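Local structure of Pol protein (6TJU) at residues A39-S44 against R54-A59. The protein is a retroviral Pol polyprotein whose integrase C-terminal domain, the part in this structure, probably binds DNA during insertion of the viral genome. Residues are numbered along the deposited sequence; the frame is centred on the assembly and turned at random.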
ATOM      1  N   ALA A  39      -4.713  -0.060   4.934  1.00 45.33           N
ATOM      2  CA  ALA A  39      -4.874   0.835   3.769  1.00 40.92           C
ATOM      3  C   ALA A  39      -5.301   0.009   2.562  1.00 46.63           C
ATOM      4  O   ALA A  39      -4.894  -1.193   2.438  1.00 46.37           O
ATOM      5  CB  ALA A  39      -3.596   1.588   3.494  1.00 43.43           C
ATOM      6  N   LEU A  40      -6.106   0.615   1.693  1.00 45.85           N
ATOM      7  CA  LEU A  40      -6.554  -0.058   0.447  1.00 47.84           C
ATOM      8  C   LEU A  40      -5.541   0.249  -0.656  1.00 43.87           C
ATOM      9  O   LEU A  40      -5.443   1.400  -1.108  1.00 46.41           O
ATOM     10  CB  LEU A  40      -7.963   0.391   0.077  1.00 45.96           C
ATOM     11  CG  LEU A  40      -8.567  -0.325  -1.119  1.00 46.94           C
ATOM     12  CD1 LEU A  40      -8.737  -1.811  -0.863  1.00 53.18           C
ATOM     13  CD2 LEU A  40      -9.893   0.307  -1.441  1.00 50.47           C
ATOM     14  N   ILE A  41      -4.806  -0.776  -1.047  1.00 44.82           N
ATOM     15  CA  ILE A  41      -3.648  -0.667  -1.966  1.00 46.18           C
ATOM     16  C   ILE A  41      -3.999  -1.347  -3.275  1.00 45.66           C
ATOM     17  O   ILE A  41      -4.451  -2.472  -3.254  1.00 46.65           O
ATOM     18  CB  ILE A  41      -2.393  -1.305  -1.358  1.00 48.41           C
ATOM     19  CG1 ILE A  41      -2.033  -0.748   0.031  1.00 47.85           C
ATOM     20  CG2 ILE A  41      -1.274  -1.159  -2.367  1.00 44.00           C
ATOM     21  CD1 ILE A  41      -1.945   0.777   0.116  1.00 57.65           C
ATOM     22  N   PRO A  42      -3.780  -0.702  -4.443  1.00 46.59           N
ATOM     23  CA  PRO A  42      -3.848  -1.398  -5.721  1.00 44.02           C
ATOM     24  C   PRO A  42      -2.756  -2.467  -5.795  1.00 49.69           C
ATOM     25  O   PRO A  42      -1.626  -2.119  -5.624  1.00 48.03           O
ATOM     26  CB  PRO A  42      -3.587  -0.310  -6.769  1.00 47.30           C
ATOM     27  CG  PRO A  42      -3.861   1.001  -6.061  1.00 46.55           C
ATOM     28  CD  PRO A  42      -3.558   0.743  -4.606  1.00 47.95           C
ATOM     29  N   VAL A  43      -3.130  -3.729  -6.011  1.00 51.87           N
ATOM     30  CA  VAL A  43      -2.188  -4.884  -6.067  1.00 52.78           C
ATOM     31  C   VAL A  43      -2.189  -5.511  -7.471  1.00 59.36           C
ATOM     32  O   VAL A  43      -1.337  -6.364  -7.721  1.00 65.78           O
ATOM     33  CB  VAL A  43      -2.485  -5.917  -4.949  1.00 58.53           C
ATOM     34  CG1 VAL A  43      -2.469  -5.295  -3.532  1.00 56.89           C
ATOM     35  CG2 VAL A  43      -3.775  -6.708  -5.192  1.00 56.70           C
ATOM     36  N   SER A  44      -3.086  -5.104  -8.368  1.00 58.55           N
ATOM     37  CA  SER A  44      -3.120  -5.542  -9.785  1.00 58.23           C
ATOM     38  C   SER A  44      -3.915  -4.518 -10.591  1.00 58.55           C
ATOM     39  O   SER A  44      -4.404  -3.515 -10.052  1.00 58.35           O
ATOM     40  CB  SER A  44      -3.713  -6.939  -9.916  1.00 59.99           C
ATOM     41  OG  SER A  44      -5.079  -6.951  -9.476  1.00 62.63           O
ATOM     42  N   ARG A  54       1.033  -3.491   9.689  1.00 54.60           N
ATOM     43  CA  ARG A  54       2.290  -4.196   9.962  1.00 54.07           C
ATOM     44  C   ARG A  54       2.928  -4.578   8.620  1.00 55.78           C
ATOM     45  O   ARG A  54       4.116  -4.745   8.617  1.00 54.69           O
ATOM     46  CB  ARG A  54       2.076  -5.382  10.910  1.00 64.74           C
ATOM     47  CG  ARG A  54       1.325  -6.542  10.286  1.00 63.25           C
ATOM     48  CD  ARG A  54       1.343  -7.752  11.190  1.00 71.68           C
ATOM     49  NE  ARG A  54       0.960  -8.843  10.324  1.00 73.79           N
ATOM     50  CZ  ARG A  54      -0.296  -9.082   9.972  1.00 81.64           C
ATOM     51  NH1 ARG A  54      -1.296  -8.362  10.495  1.00 83.18           N
ATOM     52  NH2 ARG A  54      -0.544 -10.066   9.118  1.00 92.28           N
ATOM     53  N   LEU A  55       2.179  -4.667   7.519  1.00 50.84           N
ATOM     54  CA  LEU A  55       2.750  -4.963   6.178  1.00 48.61           C
ATOM     55  C   LEU A  55       2.887  -3.718   5.284  1.00 51.17           C
ATOM     56  O   LEU A  55       2.971  -3.867   4.033  1.00 48.39           O
ATOM     57  CB  LEU A  55       1.898  -6.060   5.550  1.00 47.88           C
ATOM     58  CG  LEU A  55       1.916  -7.356   6.354  1.00 51.27           C
ATOM     59  CD1 LEU A  55       0.879  -8.300   5.795  1.00 57.60           C
ATOM     60  CD2 LEU A  55       3.288  -8.020   6.378  1.00 53.26           C
ATOM     61  N   LEU A  56       2.961  -2.538   5.902  1.00 45.61           N
ATOM     62  CA  LEU A  56       3.110  -1.246   5.201  1.00 45.01           C
ATOM     63  C   LEU A  56       4.299  -0.470   5.743  1.00 43.80           C
ATOM     64  O   LEU A  56       4.634  -0.584   6.930  1.00 46.12           O
ATOM     65  CB  LEU A  56       1.865  -0.375   5.353  1.00 44.83           C
ATOM     66  CG  LEU A  56       0.601  -0.948   4.736  1.00 41.51           C
ATOM     67  CD1 LEU A  56      -0.551   0.004   5.011  1.00 42.05           C
ATOM     68  CD2 LEU A  56       0.815  -1.142   3.244  1.00 42.51           C
ATOM     69  N   LYS A  57       4.892   0.313   4.848  1.00 41.66           N
ATOM     70  CA  LYS A  57       5.876   1.339   5.245  1.00 46.02           C
ATOM     71  C   LYS A  57       5.496   2.622   4.512  1.00 44.65           C
ATOM     72  O   LYS A  57       5.343   2.583   3.283  1.00 46.42           O
ATOM     73  CB  LYS A  57       7.329   0.913   4.964  1.00 43.53           C
ATOM     74  CG  LYS A  57       7.859  -0.283   5.735  1.00 49.83           C
ATOM     75  CD  LYS A  57       8.203  -0.010   7.175  1.00 50.01           C
ATOM     76  CE  LYS A  57       8.736  -1.265   7.817  1.00 58.94           C
ATOM     77  NZ  LYS A  57       9.109  -1.027   9.234  1.00 67.64           N
ATOM     78  N   ARG A  58       5.343   3.706   5.263  1.00 49.22           N
ATOM     79  CA  ARG A  58       4.976   5.051   4.757  1.00 46.69           C
ATOM     80  C   ARG A  58       6.148   5.682   3.973  1.00 48.42           C
ATOM     81  O   ARG A  58       7.207   6.043   4.562  1.00 52.06           O
ATOM     82  CB  ARG A  58       4.521   5.863   5.969  1.00 52.20           C
ATOM     83  CG  ARG A  58       4.234   7.318   5.669  1.00 56.99           C
ATOM     84  CD  ARG A  58       3.047   7.452   4.768  1.00 63.95           C
ATOM     85  NE  ARG A  58       2.588   8.824   4.854  1.00 72.01           N
ATOM     86  CZ  ARG A  58       1.842   9.309   5.833  1.00 72.57           C
ATOM     87  NH1 ARG A  58       1.472   8.536   6.837  1.00 74.04           N
ATOM     88  NH2 ARG A  58       1.472  10.576   5.799  1.00 84.86           N
ATOM     89  N   ALA A  59       5.953   5.878   2.671  1.00 41.04           N
ATOM     90  CA  ALA A  59       6.906   6.578   1.797  1.00 42.79           C
ATOM     91  C   ALA A  59       6.574   8.058   1.792  1.00 46.35           C
ATOM     92  O   ALA A  59       5.463   8.387   2.124  1.00 48.66           O
ATOM     93  CB  ALA A  59       6.858   5.997   0.403  1.00 45.70           C
TER
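L56 meets A39 and I41 through its two terminal methyls, one for each partner. CD1 of L56 faces the single methyl of A39, with CD1 and CB 3.8 Å apart. CD2 of L56 is turned to I41 and comes within 4.3 Å of its CG1, a looser approach. All three residues are buried, and their CB atoms point toward the opposing segment.

The torsions of L56 explain the reach. CG lies anti to the carbonyl carbon (chi1 -63°), and CD1 continues the chain away from CA (chi2 178°). CD1 is therefore the far end of an extended side chain, and CD2 is the branch beside it. The fork bridges the gap between backbones that stay well separated: the CA atoms of A39 and L56 are 8.4 Å apart. On the other strand, A39 and I41 are two residues apart and face the same side. The CB of A39 lies 3.8 Å from CD1 of I41, giving a continuous apolar patch that meets both methyls of L56.

The two strands, 38-42 and 56-59, belong to different three-stranded antiparallel sheets. Their contact lies near the centre of the small SH3-like barrel of the integrase C-terminal domain. I51 of strand 48-52 touches both L56 and I41. Y13 of strand 12-15 touches A39 and L56, while F15 touches I41 and L56, so two aromatic side chains also line this part of the core.

The closest pairs are aliphatic carbons, neither involves a hydrogen bond or charge, and the shared buried surface is small, 98 Å². Dispersion and the exclusion of water would hold these side chains together. Aliphatic contacts have little directional preference, so the fit probably depends mainly on side-chain shape and on the spacing of the two sheets.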